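Extracellular solute-binding protein, family 7 (Colwellia psychrerythraea, PDB 4PET) binds pyruvate and a calcium ion and probably delivers pyruvate, as a periplasmic solute-binding protein, to a TRAP transporter. Local coordinates at residues A[30-35]-A[86-91]. Residues are numbered along the deposited sequence; the frame is centred on the assembly and turned at random.
Sequences RWKLAE and GQYQMG
L33 pairs with M90, and A34 with G91, as parallel bridge partners; M90 bonds to K32 and A34, on either side of L33. A34 N donates to M90 O (2.9 Å), and M90 N reaches K32 O over a longer 3.3 Å. G91, lacking a side chain, brings its CA within 3.0 Å of A34 O, a close CA-H...O contact. Before the strand proper begins, the side chain of Q89 takes over the pairing: its OE1 receives K32 N at 2.8 Å and 168°, while NE2 and R30 O share a water. An amide suits this place because it can accept and donate at once.

A CH-pi contact holds the same side chain against W31. The bend at chi2 (89°) lays Q89 over one indole face, CG 3.6 Å from the centroid of the five-membered ring and almost on its normal, with amide and indole planes only 6° apart. The broad, flat indole also offers an edge to the selenium of M90, a selenomethionine, in a Met-aromatic contact. Were W31 an alanine, Q89 would probably lose the flat surface its chain lies on, leaving the amide freer to turn away from K32 N, and a gap would open beside M90.

The Y88 ring offers two faces to unlike neighbours: A34 CB, a small methyl, lies 3.6 Å from its centroid in a CH-pi contact, while over the opposite face K32 NZ is 5.0 Å from the same centroid, a cation-pi contact. The phenol hydroxyl bonds to D68 on strand 63-68.

Branched, apolar L33 packs with M90 on the sheet face covered by helix 44-58. The chain leaving helix 79-85 thus enters its strand with Q89 OE1 bonded to K32 N and both Y88 faces covered, joining two neighbouring strands of the five-stranded sheet in one lobe of this solute-binding fold.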
loop_
_atom_site.group_PDB
_atom_site.type_symbol
_atom_site.label_atom_id
_atom_site.label_comp_id
_atom_site.label_asym_id
_atom_site.label_seq_id
_atom_site.Cartn_x
_atom_site.Cartn_y
_atom_site.Cartn_z
ATOM N N ARG A 30 23.324 21.132 5.335
ATOM C CA ARG A 30 24.023 19.928 4.916
ATOM C C ARG A 30 23.949 18.933 6.063
ATOM O O ARG A 30 24.570 19.116 7.108
ATOM C CB ARG A 30 25.459 20.289 4.553
ATOM C CG ARG A 30 25.512 21.175 3.337
ATOM C CD ARG A 30 26.850 21.799 3.209
ATOM N NE ARG A 30 27.107 22.678 4.330
ATOM C CZ ARG A 30 26.872 23.977 4.345
ATOM N NH1 ARG A 30 26.360 24.596 3.283
ATOM N NH2 ARG A 30 27.166 24.665 5.432
ATOM N N TRP A 31 23.138 17.903 5.868
ATOM C CA TRP A 31 22.867 16.905 6.877
ATOM C C TRP A 31 23.532 15.581 6.511
ATOM O O TRP A 31 23.934 15.386 5.373
ATOM C CB TRP A 31 21.366 16.660 6.927
ATOM C CG TRP A 31 20.623 17.658 7.785
ATOM C CD1 TRP A 31 21.075 18.868 8.228
ATOM C CD2 TRP A 31 19.314 17.496 8.312
ATOM N NE1 TRP A 31 20.097 19.485 8.994
ATOM C CE2 TRP A 31 19.010 18.655 9.061
ATOM C CE3 TRP A 31 18.353 16.492 8.221
ATOM C CZ2 TRP A 31 17.818 18.803 9.733
ATOM C CZ3 TRP A 31 17.153 16.662 8.893
ATOM C CH2 TRP A 31 16.899 17.803 9.621
ATOM N N LYS A 32 23.620 14.680 7.483
ATOM C CA LYS A 32 24.009 13.299 7.233
ATOM C C LYS A 32 23.023 12.308 7.826
ATOM O O LYS A 32 22.402 12.539 8.881
ATOM C CB LYS A 32 25.434 12.994 7.706
ATOM C CG LYS A 32 25.850 13.613 8.977
ATOM C CD LYS A 32 27.379 13.712 9.013
ATOM C CE LYS A 32 27.922 13.684 10.427
ATOM N NZ LYS A 32 29.352 13.238 10.462
ATOM N N LEU A 33 22.867 11.199 7.115
ATOM C CA LEU A 33 21.947 10.143 7.527
ATOM C C LEU A 33 22.791 8.892 7.772
ATOM O O LEU A 33 23.629 8.541 6.937
ATOM C CB LEU A 33 20.851 9.916 6.489
ATOM C CG LEU A 33 19.885 8.747 6.786
ATOM C CD1 LEU A 33 18.571 8.989 6.051
ATOM C CD2 LEU A 33 20.436 7.359 6.403
ATOM N N ALA A 34 22.621 8.258 8.940
ATOM C CA ALA A 34 23.249 6.955 9.188
ATOM C C ALA A 34 22.243 5.840 8.976
ATOM O O ALA A 34 21.189 5.823 9.604
ATOM C CB ALA A 34 23.791 6.869 10.602
ATOM N N GLU A 35 22.580 4.878 8.133
ATOM C CA GLU A 35 21.679 3.746 7.907
ATOM C C GLU A 35 22.311 2.434 8.403
ATOM O O GLU A 35 23.510 2.279 8.341
ATOM C CB GLU A 35 21.254 3.664 6.438
ATOM C CG GLU A 35 22.373 3.442 5.384
ATOM C CD GLU A 35 21.819 3.398 3.958
ATOM O OE1 GLU A 35 20.586 3.584 3.809
ATOM O OE2 GLU A 35 22.599 3.165 2.997
ATOM N N GLY A 86 22.522 13.545 18.049
ATOM C CA GLY A 86 22.653 14.512 16.981
ATOM C C GLY A 86 23.981 14.442 16.232
ATOM O O GLY A 86 24.245 15.272 15.354
ATOM N N GLN A 87 24.834 13.467 16.556
ATOM C CA GLN A 87 26.005 13.248 15.715
ATOM C C GLN A 87 25.565 13.041 14.251
ATOM O O GLN A 87 26.234 13.477 13.312
ATOM C CB GLN A 87 26.774 12.047 16.197
ATOM C CG GLN A 87 27.781 11.571 15.205
ATOM C CD GLN A 87 28.680 10.514 15.808
ATOM O OE1 GLN A 87 28.504 10.105 16.978
ATOM N NE2 GLN A 87 29.647 10.053 15.015
ATOM N N TYR A 88 24.466 12.331 14.067
ATOM C CA TYR A 88 23.773 12.321 12.776
ATOM C C TYR A 88 22.411 12.973 12.938
ATOM O O TYR A 88 21.700 12.719 13.924
ATOM C CB TYR A 88 23.558 10.889 12.252
ATOM C CG TYR A 88 24.795 10.273 11.621
ATOM C CD1 TYR A 88 25.779 9.688 12.407
ATOM C CD2 TYR A 88 24.968 10.274 10.245
ATOM C CE1 TYR A 88 26.910 9.141 11.844
ATOM C CE2 TYR A 88 26.090 9.732 9.663
ATOM C CZ TYR A 88 27.057 9.157 10.476
ATOM O OH TYR A 88 28.185 8.612 9.926
ATOM N N GLN A 89 22.009 13.753 11.941
ATOM C CA GLN A 89 20.690 14.385 11.985
ATOM C C GLN A 89 19.588 13.378 11.714
ATOM O O GLN A 89 18.468 13.560 12.160
ATOM C CB GLN A 89 20.609 15.545 10.988
ATOM C CG GLN A 89 21.480 16.752 11.353
ATOM C CD GLN A 89 22.906 16.690 10.810
ATOM O OE1 GLN A 89 23.298 15.756 10.099
ATOM N NE2 GLN A 89 23.687 17.704 11.142
HETATM N N MSE A 90 19.902 12.322 10.963
HETATM C CA MSE A 90 18.903 11.328 10.588
HETATM C C MSE A 90 19.438 9.917 10.601
HETATM O O MSE A 90 20.648 9.684 10.511
HETATM C CB MSE A 90 18.382 11.588 9.156
HETATM C CG MSE A 90 17.641 12.861 8.986
HETATM SE SE MSE A 90 17.100 13.022 7.103
HETATM C CE MSE A 90 15.723 11.681 7.240
ATOM N N GLY A 91 18.514 8.968 10.681
ATOM C CA GLY A 91 18.884 7.569 10.572
ATOM C C GLY A 91 17.830 6.842 9.751
ATOM O O GLY A 91 16.737 7.372 9.520
HETATM O O HOH W 1 25.939 18.217 9.525
#